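Undecaprenyl Pyrophosphate Synthase (Helicobacter pylori, PDB 2D2R) catalyses the chain-elongating condensation of isopentenyl diphosphate with an allylic diphosphate to make undecaprenyl diphosphate, working as a magnesium-dependent homodimer. Local coordinates at the interface of chains A and B. Sequence-based numbering; all coordinates share one arbitrary frame. Chains: chain A/B, Undecaprenyl Pyrophosphate Synthase.

Contact 1: the interface of chains A and B. Residues chain A 210-211, 213, 236; chain B 196, 213.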
ATOM      1  N   GLU A 210      -3.347   9.508  -1.549  1.00 20.94           N
ATOM      2  CA  GLU A 210      -4.417   9.763  -0.615  1.00 20.48           C
ATOM      3  C   GLU A 210      -5.333   8.568  -0.816  1.00 21.12           C
ATOM      4  O   GLU A 210      -5.641   8.209  -1.972  1.00 20.29           O
ATOM      5  CB  GLU A 210      -5.149  11.021  -0.982  1.00 20.72           C
ATOM      6  CG  GLU A 210      -4.357  12.239  -0.628  1.00 22.78           C
ATOM      7  CD  GLU A 210      -4.170  12.371   0.883  1.00 23.39           C
ATOM      8  OE1 GLU A 210      -3.208  13.039   1.254  1.00 27.76           O
ATOM      9  OE2 GLU A 210      -4.992  11.858   1.682  1.00 24.94           O
ATOM     10  N   LEU A 211      -5.753   7.944   0.300  1.00 20.08           N
ATOM     11  CA  LEU A 211      -6.608   6.772   0.290  1.00 20.10           C
ATOM     12  C   LEU A 211      -8.041   7.145   0.589  1.00 19.96           C
ATOM     13  O   LEU A 211      -8.330   7.903   1.532  1.00 18.52           O
ATOM     14  CB  LEU A 211      -6.115   5.742   1.346  1.00 21.28           C
ATOM     15  CG  LEU A 211      -4.629   5.380   1.289  1.00 22.63           C
ATOM     16  CD1 LEU A 211      -4.186   4.285   2.374  1.00 19.60           C
ATOM     17  CD2 LEU A 211      -4.396   4.788  -0.120  1.00 23.28           C
ATOM     18  N   PHE A 213     -12.129   5.523   0.639  1.00 23.50           N
ATOM     19  CA  PHE A 213     -12.945   4.331   0.751  1.00 25.34           C
ATOM     20  C   PHE A 213     -14.442   4.712   0.733  1.00 26.96           C
ATOM     21  O   PHE A 213     -14.838   5.748   1.252  1.00 26.92           O
ATOM     22  CB  PHE A 213     -12.612   3.617   2.090  1.00 24.98           C
ATOM     23  CG  PHE A 213     -11.182   3.201   2.184  1.00 23.02           C
ATOM     24  CD1 PHE A 213     -10.721   2.048   1.552  1.00 24.44           C
ATOM     25  CD2 PHE A 213     -10.268   4.017   2.817  1.00 25.19           C
ATOM     26  CE1 PHE A 213      -9.360   1.707   1.545  1.00 22.54           C
ATOM     27  CE2 PHE A 213      -8.924   3.697   2.809  1.00 22.52           C
ATOM     28  CZ  PHE A 213      -8.477   2.544   2.175  1.00 23.14           C
ATOM     29  N   ARG A 236      -8.266  17.835   1.445  1.00 41.31           N
ATOM     30  CA  ARG A 236      -7.219  17.221   2.250  1.00 42.20           C
ATOM     31  C   ARG A 236      -5.936  17.874   1.922  1.00 44.80           C
ATOM     32  O   ARG A 236      -5.183  18.259   2.805  1.00 44.65           O
ATOM     33  CB  ARG A 236      -7.051  15.721   1.968  1.00 39.92           C
ATOM     34  CG  ARG A 236      -8.248  14.834   2.197  1.00 36.82           C
ATOM     35  CD  ARG A 236      -7.841  13.362   2.005  1.00 34.23           C
ATOM     36  NE  ARG A 236      -8.883  12.406   2.381  1.00 29.95           N
ATOM     37  CZ  ARG A 236      -8.723  11.083   2.320  1.00 31.10           C
ATOM     38  NH1 ARG A 236      -7.560  10.566   1.925  1.00 25.33           N
ATOM     39  NH2 ARG A 236      -9.749  10.282   2.570  1.00 29.68           N
TER
ATOM     40  N   MET B 196      -4.826  10.010   5.750  1.00 21.41           N
ATOM     41  CA  MET B 196      -5.098   8.684   5.185  1.00 23.73           C
ATOM     42  C   MET B 196      -4.184   8.381   3.983  1.00 23.04           C
ATOM     43  O   MET B 196      -4.613   8.486   2.857  1.00 24.07           O
ATOM     44  CB  MET B 196      -6.567   8.609   4.807  1.00 24.97           C
ATOM     45  CG  MET B 196      -7.437   8.747   6.040  1.00 27.30           C
ATOM     46  SD  MET B 196      -9.185   8.817   5.705  1.00 32.20           S
ATOM     47  CE  MET B 196      -9.447   7.323   4.856  1.00 27.07           C
ATOM     48  N   PHE B 213      -7.805   3.961  10.334  1.00 17.22           N
ATOM     49  CA  PHE B 213      -7.354   5.328  10.459  1.00 16.59           C
ATOM     50  C   PHE B 213      -8.078   5.984  11.617  1.00 17.97           C
ATOM     51  O   PHE B 213      -9.274   5.741  11.823  1.00 19.68           O
ATOM     52  CB  PHE B 213      -7.724   6.104   9.171  1.00 19.81           C
ATOM     53  CG  PHE B 213      -7.157   5.502   7.928  1.00 19.27           C
ATOM     54  CD1 PHE B 213      -5.864   5.771   7.567  1.00 21.12           C
ATOM     55  CD2 PHE B 213      -7.886   4.576   7.192  1.00 19.92           C
ATOM     56  CE1 PHE B 213      -5.290   5.107   6.514  1.00 21.73           C
ATOM     57  CE2 PHE B 213      -7.327   3.911   6.128  1.00 21.27           C
ATOM     58  CZ  PHE B 213      -6.060   4.148   5.789  1.00 18.80           C
TER
HETATM   59  O   HOH W   1      -4.833  12.379   4.351  1.00 25.26           O

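Contact 2: the interface of chains A and B. Residues chain A 208-211; chain B 196-197.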
ATOM      1  N   TYR A 208       2.423   7.157  -1.599  1.00 22.81           N
ATOM      2  CA  TYR A 208       1.985   8.425  -1.002  1.00 23.74           C
ATOM      3  C   TYR A 208       0.623   8.901  -1.455  1.00 23.75           C
ATOM      4  O   TYR A 208       0.208  10.066  -1.244  1.00 23.72           O
ATOM      5  CB  TYR A 208       3.048   9.516  -1.206  1.00 24.57           C
ATOM      6  CG  TYR A 208       4.300   9.335  -0.326  1.00 27.54           C
ATOM      7  CD1 TYR A 208       4.331   9.767   1.018  1.00 30.74           C
ATOM      8  CD2 TYR A 208       5.463   8.762  -0.860  1.00 30.47           C
ATOM      9  CE1 TYR A 208       5.509   9.619   1.807  1.00 30.97           C
ATOM     10  CE2 TYR A 208       6.624   8.624  -0.088  1.00 32.06           C
ATOM     11  CZ  TYR A 208       6.628   9.046   1.229  1.00 32.99           C
ATOM     12  OH  TYR A 208       7.798   8.833   1.954  1.00 37.52           O
ATOM     13  N   ALA A 209      -0.122   7.983  -2.006  1.00 22.51           N
ATOM     14  CA  ALA A 209      -1.467   8.330  -2.453  1.00 22.62           C
ATOM     15  C   ALA A 209      -2.432   8.578  -1.305  1.00 22.78           C
ATOM     16  O   ALA A 209      -2.344   7.962  -0.220  1.00 21.59           O
ATOM     17  CB  ALA A 209      -2.037   7.208  -3.301  1.00 21.56           C
ATOM     18  N   GLU A 210      -3.347   9.508  -1.549  1.00 20.94           N
ATOM     19  CA  GLU A 210      -4.417   9.763  -0.615  1.00 20.48           C
ATOM     20  C   GLU A 210      -5.333   8.568  -0.816  1.00 21.12           C
ATOM     21  O   GLU A 210      -5.641   8.209  -1.972  1.00 20.29           O
ATOM     22  CB  GLU A 210      -5.149  11.021  -0.982  1.00 20.72           C
ATOM     23  CG  GLU A 210      -4.357  12.239  -0.628  1.00 22.78           C
ATOM     24  CD  GLU A 210      -4.170  12.371   0.883  1.00 23.39           C
ATOM     25  OE1 GLU A 210      -3.208  13.039   1.254  1.00 27.76           O
ATOM     26  OE2 GLU A 210      -4.992  11.858   1.682  1.00 24.94           O
ATOM     27  N   LEU A 211      -5.753   7.944   0.300  1.00 20.08           N
ATOM     28  CA  LEU A 211      -6.608   6.772   0.290  1.00 20.10           C
ATOM     29  C   LEU A 211      -8.041   7.145   0.589  1.00 19.96           C
ATOM     30  O   LEU A 211      -8.330   7.903   1.532  1.00 18.52           O
ATOM     31  CB  LEU A 211      -6.115   5.742   1.346  1.00 21.28           C
ATOM     32  CG  LEU A 211      -4.629   5.380   1.289  1.00 22.63           C
ATOM     33  CD1 LEU A 211      -4.186   4.285   2.374  1.00 19.60           C
ATOM     34  CD2 LEU A 211      -4.396   4.788  -0.120  1.00 23.28           C
TER
ATOM     35  N   MET B 196      -4.826  10.010   5.750  1.00 21.41           N
ATOM     36  CA  MET B 196      -5.098   8.684   5.185  1.00 23.73           C
ATOM     37  C   MET B 196      -4.184   8.381   3.983  1.00 23.04           C
ATOM     38  O   MET B 196      -4.613   8.486   2.857  1.00 24.07           O
ATOM     39  CB  MET B 196      -6.567   8.609   4.807  1.00 24.97           C
ATOM     40  CG  MET B 196      -7.437   8.747   6.040  1.00 27.30           C
ATOM     41  SD  MET B 196      -9.185   8.817   5.705  1.00 32.20           S
ATOM     42  CE  MET B 196      -9.447   7.323   4.856  1.00 27.07           C
ATOM     43  N   ARG B 197      -2.922   8.036   4.268  1.00 24.47           N
ATOM     44  CA  ARG B 197      -1.884   7.720   3.273  1.00 24.15           C
ATOM     45  C   ARG B 197      -0.982   6.666   3.929  1.00 25.47           C
ATOM     46  O   ARG B 197      -0.861   6.687   5.134  1.00 24.87           O
ATOM     47  CB  ARG B 197      -0.992   8.949   2.998  1.00 26.61           C
ATOM     48  CG  ARG B 197      -1.673  10.229   2.487  1.00 30.95           C
ATOM     49  CD  ARG B 197      -0.658  11.348   2.127  1.00 32.28           C
ATOM     50  NE  ARG B 197      -0.024  11.953   3.315  1.00 33.11           N
ATOM     51  CZ  ARG B 197      -0.527  12.980   3.993  1.00 35.72           C
ATOM     52  NH1 ARG B 197      -1.677  13.531   3.592  1.00 36.37           N
ATOM     53  NH2 ARG B 197       0.091  13.441   5.078  1.00 35.58           N
TER
HETATM   54  O   HOH W   2      -4.833  12.379   4.351  1.00 25.26           O

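Contact 3: the interface of chains A and B. Residues chain A 146-147, 149-150, 153; chain B 153, 170-171, 174, 204.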
ATOM      1  N   LYS A 146       2.933  -7.714  -5.799  1.00 21.66           N
ATOM      2  CA  LYS A 146       4.121  -8.470  -5.509  1.00 21.58           C
ATOM      3  C   LYS A 146       4.647  -9.133  -6.755  1.00 23.88           C
ATOM      4  O   LYS A 146       5.847  -9.205  -6.958  1.00 25.23           O
ATOM      5  CB  LYS A 146       3.868  -9.528  -4.443  1.00 22.43           C
ATOM      6  CG  LYS A 146       3.689  -8.920  -3.106  1.00 24.74           C
ATOM      7  CD  LYS A 146       3.557 -10.049  -2.057  1.00 25.75           C
ATOM      8  CE  LYS A 146       3.479  -9.421  -0.628  1.00 28.55           C
ATOM      9  NZ  LYS A 146       3.504 -10.511   0.378  1.00 28.22           N
ATOM     10  N   ASN A 147       3.750  -9.646  -7.596  1.00 23.67           N
ATOM     11  CA  ASN A 147       4.196 -10.264  -8.842  1.00 23.06           C
ATOM     12  C   ASN A 147       4.813  -9.219  -9.754  1.00 22.91           C
ATOM     13  O   ASN A 147       5.832  -9.469 -10.362  1.00 26.56           O
ATOM     14  CB  ASN A 147       2.994 -10.944  -9.575  1.00 24.51           C
ATOM     15  CG  ASN A 147       3.382 -11.432 -10.995  1.00 24.82           C
ATOM     16  OD1 ASN A 147       3.979 -12.482 -11.155  1.00 32.25           O
ATOM     17  ND2 ASN A 147       3.078 -10.654 -11.977  1.00 25.22           N
ATOM     18  N   LEU A 149       6.442  -6.554  -8.943  1.00 23.94           N
ATOM     19  CA  LEU A 149       7.771  -6.262  -8.437  1.00 24.73           C
ATOM     20  C   LEU A 149       8.732  -7.411  -8.699  1.00 24.84           C
ATOM     21  O   LEU A 149       9.941  -7.194  -8.964  1.00 25.03           O
ATOM     22  CB  LEU A 149       7.705  -5.922  -6.936  1.00 21.08           C
ATOM     23  CG  LEU A 149       7.179  -4.483  -6.736  1.00 24.50           C
ATOM     24  CD1 LEU A 149       6.564  -4.299  -5.307  1.00 23.81           C
ATOM     25  CD2 LEU A 149       8.365  -3.479  -6.975  1.00 21.53           C
ATOM     26  N   SER A 150       8.219  -8.641  -8.620  1.00 27.08           N
ATOM     27  CA  SER A 150       9.035  -9.816  -8.874  1.00 27.66           C
ATOM     28  C   SER A 150       9.494  -9.801 -10.314  1.00 27.81           C
ATOM     29  O   SER A 150      10.607 -10.168 -10.600  1.00 29.25           O
ATOM     30  CB  SER A 150       8.216 -11.098  -8.666  1.00 29.37           C
ATOM     31  OG  SER A 150       7.897 -11.228  -7.297  1.00 34.96           O
ATOM     32  N   PHE A 153      12.156  -7.303 -10.878  1.00 29.61           N
ATOM     33  CA  PHE A 153      13.455  -7.789 -10.396  1.00 30.64           C
ATOM     34  C   PHE A 153      14.119  -8.719 -11.402  1.00 31.49           C
ATOM     35  O   PHE A 153      15.347  -8.690 -11.595  1.00 28.75           O
ATOM     36  CB  PHE A 153      13.328  -8.557  -9.081  1.00 30.56           C
ATOM     37  CG  PHE A 153      14.580  -9.317  -8.722  1.00 32.79           C
ATOM     38  CD1 PHE A 153      15.652  -8.677  -8.064  1.00 31.15           C
ATOM     39  CD2 PHE A 153      14.718 -10.656  -9.078  1.00 31.37           C
ATOM     40  CE1 PHE A 153      16.855  -9.382  -7.767  1.00 32.76           C
ATOM     41  CE2 PHE A 153      15.903 -11.374  -8.792  1.00 33.82           C
ATOM     42  CZ  PHE A 153      16.986 -10.741  -8.131  1.00 33.63           C
TER
ATOM     43  N   PHE B 153      16.480  -5.950  -3.320  1.00 26.55           N
ATOM     44  CA  PHE B 153      16.794  -6.217  -4.724  1.00 26.32           C
ATOM     45  C   PHE B 153      18.304  -6.238  -4.998  1.00 29.08           C
ATOM     46  O   PHE B 153      18.788  -7.093  -5.743  1.00 27.73           O
ATOM     47  CB  PHE B 153      16.169  -5.167  -5.617  1.00 26.10           C
ATOM     48  CG  PHE B 153      14.744  -5.471  -5.985  1.00 27.07           C
ATOM     49  CD1 PHE B 153      13.899  -6.080  -5.065  1.00 27.79           C
ATOM     50  CD2 PHE B 153      14.224  -5.087  -7.233  1.00 27.26           C
ATOM     51  CE1 PHE B 153      12.522  -6.296  -5.384  1.00 29.16           C
ATOM     52  CE2 PHE B 153      12.892  -5.288  -7.553  1.00 27.42           C
ATOM     53  CZ  PHE B 153      12.024  -5.894  -6.635  1.00 29.19           C
ATOM     54  N   LEU B 170       9.994 -16.339  -6.444  1.00 41.90           N
ATOM     55  CA  LEU B 170      10.721 -15.032  -6.367  1.00 42.73           C
ATOM     56  C   LEU B 170      10.149 -14.131  -5.284  1.00 42.16           C
ATOM     57  O   LEU B 170      10.905 -13.423  -4.621  1.00 43.35           O
ATOM     58  CB  LEU B 170      10.642 -14.296  -7.687  1.00 42.90           C
ATOM     59  CG  LEU B 170      11.972 -14.086  -8.376  1.00 44.68           C
ATOM     60  CD1 LEU B 170      11.791 -13.089  -9.505  1.00 43.11           C
ATOM     61  CD2 LEU B 170      13.012 -13.596  -7.369  1.00 44.55           C
ATOM     62  N   GLU B 171       8.823 -14.139  -5.127  1.00 41.04           N
ATOM     63  CA  GLU B 171       8.178 -13.333  -4.095  1.00 40.50           C
ATOM     64  C   GLU B 171       8.759 -13.693  -2.731  1.00 39.77           C
ATOM     65  O   GLU B 171       9.101 -12.817  -1.928  1.00 36.20           O
ATOM     66  CB  GLU B 171       6.646 -13.556  -4.088  1.00 41.13           C
ATOM     67  CG  GLU B 171       5.913 -12.828  -5.195  1.00 42.54           C
ATOM     68  CD  GLU B 171       4.383 -12.952  -5.132  1.00 42.81           C
ATOM     69  OE1 GLU B 171       3.750 -12.819  -6.211  1.00 43.50           O
ATOM     70  OE2 GLU B 171       3.802 -13.170  -4.041  1.00 41.73           O
ATOM     71  N   ILE B 174      12.323 -12.486  -2.169  1.00 30.68           N
ATOM     72  CA  ILE B 174      12.376 -11.055  -1.906  1.00 27.22           C
ATOM     73  C   ILE B 174      11.978 -10.822  -0.453  1.00 28.57           C
ATOM     74  O   ILE B 174      12.647 -10.117   0.304  1.00 29.27           O
ATOM     75  CB  ILE B 174      11.434 -10.331  -2.852  1.00 25.94           C
ATOM     76  CG1 ILE B 174      11.993 -10.388  -4.265  1.00 26.02           C
ATOM     77  CG2 ILE B 174      11.236  -8.876  -2.386  1.00 22.12           C
ATOM     78  CD1 ILE B 174      10.969  -9.917  -5.323  1.00 24.00           C
ATOM     79  N   TRP B 204       4.887  -3.655   0.993  1.00 16.44           N
ATOM     80  CA  TRP B 204       4.871  -5.067   0.605  1.00 16.84           C
ATOM     81  C   TRP B 204       4.233  -5.939   1.624  1.00 19.36           C
ATOM     82  O   TRP B 204       3.406  -6.812   1.330  1.00 18.04           O
ATOM     83  CB  TRP B 204       6.321  -5.520   0.413  1.00 17.27           C
ATOM     84  CG  TRP B 204       6.523  -6.948   0.120  1.00 19.78           C
ATOM     85  CD1 TRP B 204       6.509  -7.985   1.004  1.00 20.77           C
ATOM     86  CD2 TRP B 204       6.834  -7.511  -1.174  1.00 22.40           C
ATOM     87  NE1 TRP B 204       6.808  -9.192   0.341  1.00 21.22           N
ATOM     88  CE2 TRP B 204       7.022  -8.913  -0.988  1.00 20.91           C
ATOM     89  CE3 TRP B 204       6.975  -6.952  -2.481  1.00 19.80           C
ATOM     90  CZ2 TRP B 204       7.353  -9.770  -2.048  1.00 22.08           C
ATOM     91  CZ3 TRP B 204       7.296  -7.790  -3.532  1.00 21.60           C
ATOM     92  CH2 TRP B 204       7.487  -9.197  -3.311  1.00 22.48           C
TER
HETATM   93  O   HOH W   3       1.386 -10.834  -6.679  1.00 25.48           O
HETATM   94  O   HOH W   4       4.661 -13.752  -8.292  1.00 38.99           O

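Contact 1: the interface of chains A and B
A:Phe213 and B:Phe213, the same residue of the two subunits, meet rim to rim at the apolar centre of this patch of the homodimer interface, with 3.7 Å between their CE2 atoms. Their side chains run roughly perpendicular. Beside them the CD1 methyl of A:Leu211 reaches the tip of the B ring, 3.9 Å from CZ of B:Phe213. B:Met196 fills the next layer. Its chain bends at chi3 (58°), which turns the CE methyl toward both rings: it lies in plane at the edge of A:Phe213 and over one face of its own chain's B:Phe213, near the ring's margin. The sulfur faces the guanidinium of A:Arg236, SD to NH2 3.5 Å. That guanidinium holds A:Leu211 O end-on with NH1 and NH2, both coming from the same face of the carbonyl plane, while NH1 also forms a salt bridge to A:Glu210 OE2. A:Arg236, on helix 223-236, thus holds the start of strand 210-213 while packing against B:Met196. Across the interface, A:Leu211 N donates to B:Met196 O at 2.9 Å, almost in line with the carbonyl bond (164°). At the polar rim a water bridges the subunits, 2.8 Å from the backbone N of B:Met196 and 2.7 Å from the carboxylate OE2 of A:Glu210.

Contact 2: the interface of chains A and B
B:Arg197 runs alongside A:Glu210 across the dimer interface of this UPP synthase family member, the two side chains pointing the same way. The arginine probably contributes to substrate binding and the glutamate to magnesium binding, so the pair joins functional residues of different subunits. The arginine CB starts over the backbone of the partner, 3.6 Å from the carbonyl O of A:Ala209. With CG anti to its own carbonyl carbon (chi1 -58°), the chain then passes the glutamate: CG lies 3.7 Å from the carboxyl carbon CD of A:Glu210. CD comes close to OE1 of the same carboxylate and stands 3.7 Å from A:Tyr208 O. A bend at chi3 (-72°) folds the end of the chain back, and CZ lies 3.8 Å from A:Glu210 OE1. From the tip, NH1 gives a salt-bridging hydrogen bond of 2.8 Å to A:Glu210 OE1, nearly straight at the hydrogen. The oxygen lies in the guanidinium plane and accepts on its syn lone pair, but the carboxylate and guanidinium planes are turned 75° apart, so the two groups do not lie flat in a common plane. The other carboxylate oxygen, OE2 of A:Glu210, takes the water held by B:Met196 N.

Contact 3: the interface of chains A and B
A:Lys146 lies across the indole of B:Trp204 in this helix-lined part of the UPP synthase dimer, where helix 145-158 of chain A packs against chain B. CH-pi contacts hold the lysine: its extended chain puts CG over the six-membered ring, 3.6 Å from its centroid, and CE over the five-membered ring of B:Trp204. B:Ile174 CG2 backs the opposite face of the indole, and A:Leu149 CB lies in plane at its edge. The two copies of Phe153 pack edge-to-face, their planes 80° apart. They are not equivalent here: with CG anti to the backbone N (chi1 167°) in A:Phe153 but anti to the carbonyl carbon (chi1 -85°) in B:Phe153, the A ring turns its CD1 edge to the B face, 3.9 Å from B:Phe153 CG. A:Phe153 CB also sits over that face, 4.0 Å from its centroid. Aliphatic packing continues at B:Leu170, whose CD2 touches A:Phe153 CD2 at 3.8 Å, and at B:Ile174, whose CD1 lies against A:Ser150. Polar links run through water. One water joins the backbone N of A:Asn147 to B:Glu171 OE1; another connects that oxygen with A:Asn147 OD1. The hydroxyl of A:Ser150 bonds within its own helix to A:Lys146 O at 2.9 Å. B:Glu171 OE2 and A:Lys146 NZ remain 5.2 Å apart, an attraction probably felt only at long range.

Contact 1 and contact 2 adjoin, the centres of their C-alpha atoms about 5 Å apart, and share A:Glu210, A:Leu211 and B:Met196. The start of strand 210-213 therefore serves both the apolar centre and the ion pair. Contact 3 shares no residue with them and lies about 26 Å from contact 1 and 22 Å from contact 2, using helix 145-158 instead. The homodimer is thus joined at well-separated places, with contacts between unlike residues repeated by the two-fold. The centres of contacts 1 and 2 lie about 16 and 18 Å from A:Asp24. Because A:Glu210 pairs with B:Arg197, dimerisation may help to position metal- and substrate-binding residues.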